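Inositol-1-monophosphatase (Mycobacterium tuberculosis, PDB 2Q74) probably hydrolyses inositol 1-phosphate to free myo-inositol and phosphate, a magnesium-dependent step of inositol biosynthesis in mycobacteria. Local coordinates at residues R75-E83 / R98-I106; N6-V14 / S146-H154. All coordinates share one frame; numbering follows the deposited sequence.

Contact 1 (R75-E83 / R98-I106)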
loop_
_atom_site.group_PDB
_atom_site.type_symbol
_atom_site.label_atom_id
_atom_site.label_comp_id
_atom_site.label_asym_id
_atom_site.label_seq_id
_atom_site.Cartn_x
_atom_site.Cartn_y
_atom_site.Cartn_z
ATOM N N ARG A 75 25.758 -10.058 20.348
ATOM C CA ARG A 75 26.697 -8.960 20.203
ATOM C C ARG A 75 26.882 -8.227 21.539
ATOM O O ARG A 75 26.460 -7.067 21.682
ATOM C CB ARG A 75 26.216 -7.985 19.113
ATOM C CG ARG A 75 26.166 -8.527 17.658
ATOM C CD ARG A 75 27.354 -9.405 17.269
ATOM N NE ARG A 75 28.250 -8.875 16.233
ATOM C CZ ARG A 75 29.004 -7.792 16.347
ATOM N NH1 ARG A 75 28.944 -7.039 17.423
ATOM N NH2 ARG A 75 29.807 -7.444 15.354
ATOM N N PRO A 76 27.535 -8.902 22.515
ATOM C CA PRO A 76 27.712 -8.473 23.913
ATOM C C PRO A 76 27.965 -6.980 24.202
ATOM O O PRO A 76 27.167 -6.362 24.910
ATOM C CB PRO A 76 28.900 -9.320 24.369
ATOM C CG PRO A 76 28.703 -10.591 23.655
ATOM C CD PRO A 76 28.185 -10.214 22.293
ATOM N N GLY A 77 29.053 -6.405 23.704
ATOM C CA GLY A 77 29.403 -5.042 24.106
ATOM C C GLY A 77 28.883 -3.936 23.196
ATOM O O GLY A 77 29.286 -2.782 23.317
ATOM N N ASP A 78 27.986 -4.277 22.281
ATOM C CA ASP A 78 27.547 -3.322 21.264
ATOM C C ASP A 78 26.454 -2.381 21.750
ATOM O O ASP A 78 25.476 -2.804 22.359
ATOM C CB ASP A 78 27.085 -4.044 20.005
ATOM C CG ASP A 78 28.234 -4.519 19.166
ATOM O OD1 ASP A 78 29.312 -4.809 19.726
ATOM O OD2 ASP A 78 28.059 -4.597 17.939
ATOM N N PRO A 79 26.638 -1.082 21.501
ATOM C CA PRO A 79 25.614 -0.091 21.780
ATOM C C PRO A 79 24.351 -0.282 20.967
ATOM O O PRO A 79 24.404 -0.729 19.826
ATOM C CB PRO A 79 26.290 1.225 21.385
ATOM C CG PRO A 79 27.727 0.945 21.491
ATOM C CD PRO A 79 27.874 -0.444 21.023
ATOM N N ILE A 80 23.233 0.090 21.572
ATOM C CA ILE A 80 21.920 -0.021 20.968
ATOM C C ILE A 80 21.240 1.339 21.031
ATOM O O ILE A 80 20.932 1.838 22.117
ATOM C CB ILE A 80 21.007 -1.021 21.733
ATOM C CG1 ILE A 80 21.701 -2.375 21.962
ATOM C CG2 ILE A 80 19.704 -1.161 21.005
ATOM C CD1 ILE A 80 22.239 -3.013 20.729
ATOM N N LEU A 81 21.012 1.939 19.867
ATOM C CA LEU A 81 20.125 3.099 19.754
ATOM C C LEU A 81 18.747 2.607 19.304
ATOM O O LEU A 81 18.542 2.242 18.143
ATOM C CB LEU A 81 20.677 4.122 18.761
ATOM C CG LEU A 81 19.761 5.307 18.407
ATOM C CD1 LEU A 81 19.480 6.194 19.609
ATOM C CD2 LEU A 81 20.356 6.127 17.279
ATOM N N GLY A 82 17.811 2.573 20.242
ATOM C CA GLY A 82 16.462 2.150 19.936
ATOM C C GLY A 82 15.564 3.320 19.614
ATOM O O GLY A 82 15.965 4.488 19.696
ATOM N N GLU A 83 14.330 3.000 19.248
ATOM C CA GLU A 83 13.289 4.012 19.125
ATOM C C GLU A 83 13.071 4.708 20.485
ATOM O O GLU A 83 12.430 5.761 20.546
ATOM C CB GLU A 83 12.002 3.346 18.613
ATOM C CG GLU A 83 10.940 4.301 18.080
ATOM C CD GLU A 83 9.533 3.725 18.196
ATOM O OE1 GLU A 83 9.331 2.517 17.890
ATOM O OE2 GLU A 83 8.634 4.497 18.601
ATOM N N ARG A 98 33.926 -0.401 16.969
ATOM C CA ARG A 98 32.666 -0.608 17.686
ATOM C C ARG A 98 31.435 -0.319 16.805
ATOM O O ARG A 98 31.414 0.673 16.084
ATOM C CB ARG A 98 32.624 0.269 18.939
ATOM C CG ARG A 98 31.496 -0.084 19.901
ATOM C CD ARG A 98 31.967 -0.848 21.155
ATOM N NE ARG A 98 32.684 -2.098 20.879
ATOM C CZ ARG A 98 32.763 -3.138 21.718
ATOM N NH1 ARG A 98 32.156 -3.125 22.907
ATOM N NH2 ARG A 98 33.452 -4.219 21.360
ATOM N N VAL A 99 30.424 -1.187 16.878
ATOM C CA VAL A 99 29.199 -1.066 16.073
ATOM C C VAL A 99 27.976 -0.722 16.930
ATOM O O VAL A 99 27.855 -1.173 18.065
ATOM C CB VAL A 99 28.903 -2.372 15.312
ATOM C CG1 VAL A 99 27.403 -2.580 15.156
ATOM C CG2 VAL A 99 29.589 -2.377 13.971
ATOM N N THR A 100 27.070 0.065 16.362
ATOM C CA THR A 100 25.851 0.477 17.043
ATOM C C THR A 100 24.632 -0.044 16.292
ATOM O O THR A 100 24.485 0.187 15.088
ATOM C CB THR A 100 25.738 2.007 17.130
ATOM O OG1 THR A 100 26.735 2.506 18.020
ATOM C CG2 THR A 100 24.344 2.436 17.631
ATOM N N TRP A 101 23.752 -0.733 17.006
ATOM C CA TRP A 101 22.556 -1.279 16.386
ATOM C C TRP A 101 21.430 -0.275 16.494
ATOM O O TRP A 101 21.032 0.098 17.590
ATOM C CB TRP A 101 22.198 -2.620 17.007
ATOM C CG TRP A 101 23.289 -3.577 16.774
ATOM C CD1 TRP A 101 24.374 -3.759 17.556
ATOM C CD2 TRP A 101 23.444 -4.448 15.650
ATOM N NE1 TRP A 101 25.195 -4.710 17.011
ATOM C CE2 TRP A 101 24.654 -5.148 15.835
ATOM C CE3 TRP A 101 22.673 -4.714 14.503
ATOM C CZ2 TRP A 101 25.126 -6.095 14.920
ATOM C CZ3 TRP A 101 23.135 -5.658 13.587
ATOM C CH2 TRP A 101 24.358 -6.338 13.805
ATOM N N VAL A 102 20.959 0.190 15.340
ATOM C CA VAL A 102 19.881 1.168 15.267
ATOM C C VAL A 102 18.620 0.427 14.876
ATOM O O VAL A 102 18.592 -0.233 13.834
ATOM C CB VAL A 102 20.149 2.232 14.195
ATOM C CG1 VAL A 102 19.093 3.330 14.237
ATOM C CG2 VAL A 102 21.549 2.830 14.370
ATOM N N LEU A 103 17.573 0.515 15.692
ATOM C CA LEU A 103 16.422 -0.297 15.382
ATOM C C LEU A 103 15.031 0.290 15.616
ATOM O O LEU A 103 14.856 1.232 16.385
ATOM C CB LEU A 103 16.586 -1.695 15.979
ATOM C CG LEU A 103 16.768 -1.982 17.461
ATOM C CD1 LEU A 103 17.934 -2.964 17.615
ATOM C CD2 LEU A 103 17.044 -0.765 18.247
ATOM N N ASP A 104 14.072 -0.248 14.860
ATOM C CA ASP A 104 12.654 0.025 15.037
ATOM C C ASP A 104 11.888 -1.301 14.937
ATOM O O ASP A 104 11.814 -1.914 13.861
ATOM C CB ASP A 104 12.112 1.014 14.004
ATOM C CG ASP A 104 10.717 1.531 14.369
ATOM O OD1 ASP A 104 10.131 1.012 15.336
ATOM O OD2 ASP A 104 10.201 2.454 13.708
ATOM N N PRO A 105 11.311 -1.745 16.057
ATOM C CA PRO A 105 10.514 -2.972 16.078
ATOM C C PRO A 105 9.265 -2.941 15.189
ATOM O O PRO A 105 8.878 -3.970 14.635
ATOM C CB PRO A 105 10.095 -3.088 17.540
ATOM C CG PRO A 105 11.080 -2.247 18.282
ATOM C CD PRO A 105 11.376 -1.121 17.383
ATOM N N ILE A 106 8.623 -1.782 15.089
ATOM C CA ILE A 106 7.455 -1.637 14.234
ATOM C C ILE A 106 7.466 -0.268 13.563
ATOM O O ILE A 106 7.076 0.739 14.170
ATOM C CB ILE A 106 6.124 -1.793 15.017
ATOM C CG1 ILE A 106 6.076 -3.123 15.799
ATOM C CG2 ILE A 106 4.933 -1.672 14.042
ATOM C CD1 ILE A 106 4.945 -3.194 16.795
#

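Contact 2 (N6-V14 / S146-H154)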
loop_
_atom_site.group_PDB
_atom_site.type_symbol
_atom_site.label_atom_id
_atom_site.label_comp_id
_atom_site.label_asym_id
_atom_site.label_seq_id
_atom_site.Cartn_x
_atom_site.Cartn_y
_atom_site.Cartn_z
ATOM N N ASN A 6 33.102 -8.909 12.836
ATOM C CA ASN A 6 32.700 -7.485 12.885
ATOM C C ASN A 6 32.752 -6.874 11.453
ATOM O O ASN A 6 32.690 -5.662 11.256
ATOM C CB ASN A 6 33.582 -6.676 13.851
ATOM C CG ASN A 6 32.924 -5.364 14.308
ATOM O OD1 ASN A 6 32.921 -4.370 13.585
ATOM N ND2 ASN A 6 32.388 -5.361 15.524
ATOM N N GLU A 7 32.842 -7.746 10.459
ATOM C CA GLU A 7 32.864 -7.373 9.068
ATOM C C GLU A 7 31.432 -7.315 8.599
ATOM O O GLU A 7 30.549 -7.938 9.198
ATOM C CB GLU A 7 33.600 -8.430 8.244
ATOM C CG GLU A 7 34.689 -9.157 9.014
ATOM C CD GLU A 7 35.384 -10.216 8.204
ATOM O OE1 GLU A 7 35.211 -10.243 6.961
ATOM O OE2 GLU A 7 36.106 -11.033 8.827
ATOM N N PRO A 8 31.190 -6.587 7.510
ATOM C CA PRO A 8 29.832 -6.391 7.028
ATOM C C PRO A 8 29.023 -7.692 6.874
ATOM O O PRO A 8 27.845 -7.742 7.282
ATOM C CB PRO A 8 30.022 -5.707 5.673
ATOM C CG PRO A 8 31.472 -5.544 5.469
ATOM C CD PRO A 8 32.196 -5.886 6.694
ATOM N N ALA A 9 29.640 -8.719 6.280
ATOM C CA ALA A 9 28.957 -9.995 6.022
ATOM C C ALA A 9 28.418 -10.579 7.323
ATOM O O ALA A 9 27.261 -11.019 7.388
ATOM C CB ALA A 9 29.876 -10.978 5.338
ATOM N N ARG A 10 29.249 -10.554 8.363
ATOM C CA ARG A 10 28.848 -11.049 9.685
ATOM C C ARG A 10 27.762 -10.182 10.292
ATOM O O ARG A 10 26.868 -10.683 10.960
ATOM C CB ARG A 10 30.055 -11.120 10.634
ATOM N N LEU A 11 27.859 -8.874 10.076
ATOM C CA LEU A 11 26.897 -7.937 10.645
ATOM C C LEU A 11 25.516 -8.090 9.999
ATOM O O LEU A 11 24.490 -7.923 10.662
ATOM C CB LEU A 11 27.395 -6.489 10.515
ATOM C CG LEU A 11 28.261 -5.867 11.636
ATOM C CD1 LEU A 11 28.123 -6.601 12.959
ATOM C CD2 LEU A 11 29.695 -5.810 11.235
ATOM N N ARG A 12 25.484 -8.440 8.715
ATOM C CA ARG A 12 24.217 -8.534 8.019
ATOM C C ARG A 12 23.494 -9.830 8.379
ATOM O O ARG A 12 22.274 -9.859 8.418
ATOM C CB ARG A 12 24.386 -8.369 6.501
ATOM C CG ARG A 12 24.092 -9.598 5.679
ATOM C CD ARG A 12 23.873 -9.269 4.209
ATOM N NE ARG A 12 24.829 -9.997 3.368
ATOM C CZ ARG A 12 25.065 -9.765 2.072
ATOM N NH1 ARG A 12 24.389 -8.821 1.403
ATOM N NH2 ARG A 12 25.987 -10.496 1.430
ATOM N N SER A 13 24.242 -10.894 8.638
ATOM C CA SER A 13 23.646 -12.156 9.051
ATOM C C SER A 13 22.912 -12.026 10.366
ATOM O O SER A 13 21.793 -12.503 10.503
ATOM C CB SER A 13 24.699 -13.237 9.175
ATOM O OG SER A 13 25.010 -13.686 7.881
ATOM N N VAL A 14 23.549 -11.376 11.333
ATOM C CA VAL A 14 22.905 -11.157 12.607
ATOM C C VAL A 14 21.710 -10.224 12.397
ATOM O O VAL A 14 20.680 -10.357 13.064
ATOM C CB VAL A 14 23.880 -10.604 13.672
ATOM C CG1 VAL A 14 25.120 -11.468 13.785
ATOM C CG2 VAL A 14 24.265 -9.221 13.340
ATOM N N SER A 146 17.870 -7.377 2.838
ATOM C CA SER A 146 19.119 -7.068 3.534
ATOM C C SER A 146 20.240 -6.653 2.616
ATOM O O SER A 146 20.191 -6.901 1.414
ATOM C CB SER A 146 19.571 -8.267 4.360
ATOM O OG SER A 146 19.732 -9.425 3.549
ATOM N N ALA A 147 21.263 -6.029 3.194
ATOM C CA ALA A 147 22.408 -5.569 2.436
ATOM C C ALA A 147 23.579 -5.353 3.373
ATOM O O ALA A 147 23.400 -5.296 4.589
ATOM C CB ALA A 147 22.066 -4.290 1.723
ATOM N N ALA A 148 24.767 -5.254 2.789
ATOM C CA ALA A 148 25.988 -4.863 3.494
ATOM C C ALA A 148 26.948 -4.167 2.511
ATOM O O ALA A 148 26.943 -4.484 1.317
ATOM C CB ALA A 148 26.647 -6.067 4.128
ATOM N N THR A 149 27.751 -3.216 3.003
ATOM C CA THR A 149 28.614 -2.401 2.117
ATOM C C THR A 149 29.493 -3.255 1.250
ATOM O O THR A 149 30.267 -4.067 1.753
ATOM C CB THR A 149 29.530 -1.426 2.877
ATOM O OG1 THR A 149 29.873 -1.982 4.154
ATOM C CG2 THR A 149 28.842 -0.088 3.084
ATOM N N GLY A 150 29.352 -3.076 -0.059
ATOM C CA GLY A 150 30.152 -3.792 -1.037
ATOM C C GLY A 150 29.615 -5.154 -1.410
ATOM O O GLY A 150 30.123 -5.788 -2.326
ATOM N N LEU A 151 28.570 -5.606 -0.732
ATOM C CA LEU A 151 28.109 -6.982 -0.884
ATOM C C LEU A 151 26.788 -7.095 -1.629
ATOM O O LEU A 151 26.346 -8.201 -1.891
ATOM C CB LEU A 151 28.020 -7.646 0.499
ATOM C CG LEU A 151 29.396 -7.794 1.178
ATOM C CD1 LEU A 151 29.249 -8.396 2.584
ATOM C CD2 LEU A 151 30.326 -8.611 0.311
ATOM N N GLY A 152 26.167 -5.972 -1.981
ATOM C CA GLY A 152 24.877 -6.001 -2.654
ATOM C C GLY A 152 23.677 -6.152 -1.724
ATOM O O GLY A 152 23.828 -6.332 -0.523
ATOM N N ALA A 153 22.484 -6.069 -2.304
ATOM C CA ALA A 153 21.211 -6.130 -1.563
ATOM C C ALA A 153 20.419 -7.355 -1.993
ATOM O O ALA A 153 20.290 -7.618 -3.192
ATOM C CB ALA A 153 20.386 -4.892 -1.855
ATOM N N HIS A 154 19.879 -8.104 -1.034
ATOM C CA HIS A 154 19.062 -9.273 -1.375
ATOM C C HIS A 154 17.713 -9.272 -0.686
ATOM O O HIS A 154 17.537 -8.641 0.346
ATOM C CB HIS A 154 19.798 -10.574 -1.057
ATOM C CG HIS A 154 21.231 -10.571 -1.485
ATOM N ND1 HIS A 154 21.616 -10.664 -2.803
ATOM C CD2 HIS A 154 22.373 -10.459 -0.765
ATOM C CE1 HIS A 154 22.934 -10.613 -2.879
ATOM N NE2 HIS A 154 23.416 -10.490 -1.657
#

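Contact 1 (R75-E83 / R98-I106)
Pro-79 to Leu-81 runs parallel to Thr-100 to Leu-103, pairing the short edge strand 80-81 with strand 100-104 at one margin of the large mixed sheet of the inositol monophosphatase fold. The backbone bonds run as a parallel ladder: Trp-101 N to Pro-79 O (2.9 Å), Leu-81 N to Trp-101 O (2.9 Å) and the longer Leu-103 N to Leu-81 O (3.2 Å). On its other side strand 100-104 bonds to strand 120-127. Ile-80 and Trp-101 share the sheet face covered by helices 55-74 and 8-33, and Ile-80 CD1 rests 3.7 Å from Trp-101 CB.

Before the strand, a type I turn from Arg-75 to Asp-78 brings a carboxylate to the indole. Trp-101 NE1 donates to Asp-78 OD2 (3.0 Å, 148° at the hydrogen) on its anti side, with carboxylate and ring only 28° apart. The same OD2 takes a salt bridge from Arg-75 NH1 (2.6 Å), so two donors share one oxygen and help to hold the carboxylate beside the indole. Arg-75 bends at chi2 and chi3, and Trp-101 CZ2 lies over one face of its guanidinium, the two planes steeply inclined.

At the far end, Glu-83 and Asp-104 probably bind magnesium, as in relatives. Glu-83 OE1 lies 3.1 Å from Asp-104 OD1, their carboxylate planes 62° apart, a closeness of like charges that bound metal would probably relieve. Asp-104 also forms an Asx turn: OD1 accepts from Ile-106 N, which approaches from above the carboxylate plane.

Contact 2 (N6-V14 / S146-H154)
The guanidinium of Arg-12 has Ala-148 CB and Leu-151 CD1 over one face, and Gly-152 O and Ala-147 CA at its edge. The imidazole of His-154 turns its own edge to the arginine: Arg-12 CZ lies in the ring plane, with NH1 3.4 Å from His-154 CD2. The side chains cross at about a right angle with their planes 52° apart, so they do not stack. Arg-12 NH1 also lies 3.2 Å from Gly-152 O, and Arg-12 NH2 is 3.6 Å from Leu-151 CB.

Arg-12 reaches this place from the first turns of helix 8-33, which runs alongside the hairpin formed by strands 143-148 and 152-157. The axes of segments 8-14 and 146-148 are nearly antiparallel (160°) and 7.8 Å apart at their closest. A bend at chi3 (122°) carries the guanidinium past Ala-147 and Ala-148 to the second strand.

Nearer the helix start, Pro-8 CB packs 3.7 Å from Ala-148 CB, and Ala-9 CB meets Leu-151 CD1 at 3.8 Å beside the hairpin turn. The small side chain of Ala-148 is consistent with the close approach of helix and strand, while Ala-147, pointing to the other face, packs on helix 233-245. Ser-146 OG bonds to Glu-16, one turn beyond Arg-12 in the helix.

With alkyl groups over one guanidinium face and the Gly-152 carbonyl at its edge, Arg-12 probably adds shape and electrostatic attraction to that carbonyl rather than a salt bridge within these segments.

In the fold
Contacts 1 and 2 have centres about 16 Å apart, and both reach the same seven-stranded sheet: contact 1 at edge strand 80-81 and its neighbour, contact 2 at the hairpin 143-148/152-157. Helix 8-33 bridges them. Leu-11 and Val-14, from the helix segment of contact 2, pack on the indole of Trp-101 in contact 1, and Leu-11 also touches Arg-75. The two differ in their relation to the active site. Contact 1 carries Glu-83, Asp-104 and Ile-106, which probably bind magnesium, as in relatives; Asp-104 is modelled close to Asp-235, probably a further ligand, though their separation is doubtfully short. Contact 2 lies away from these sites.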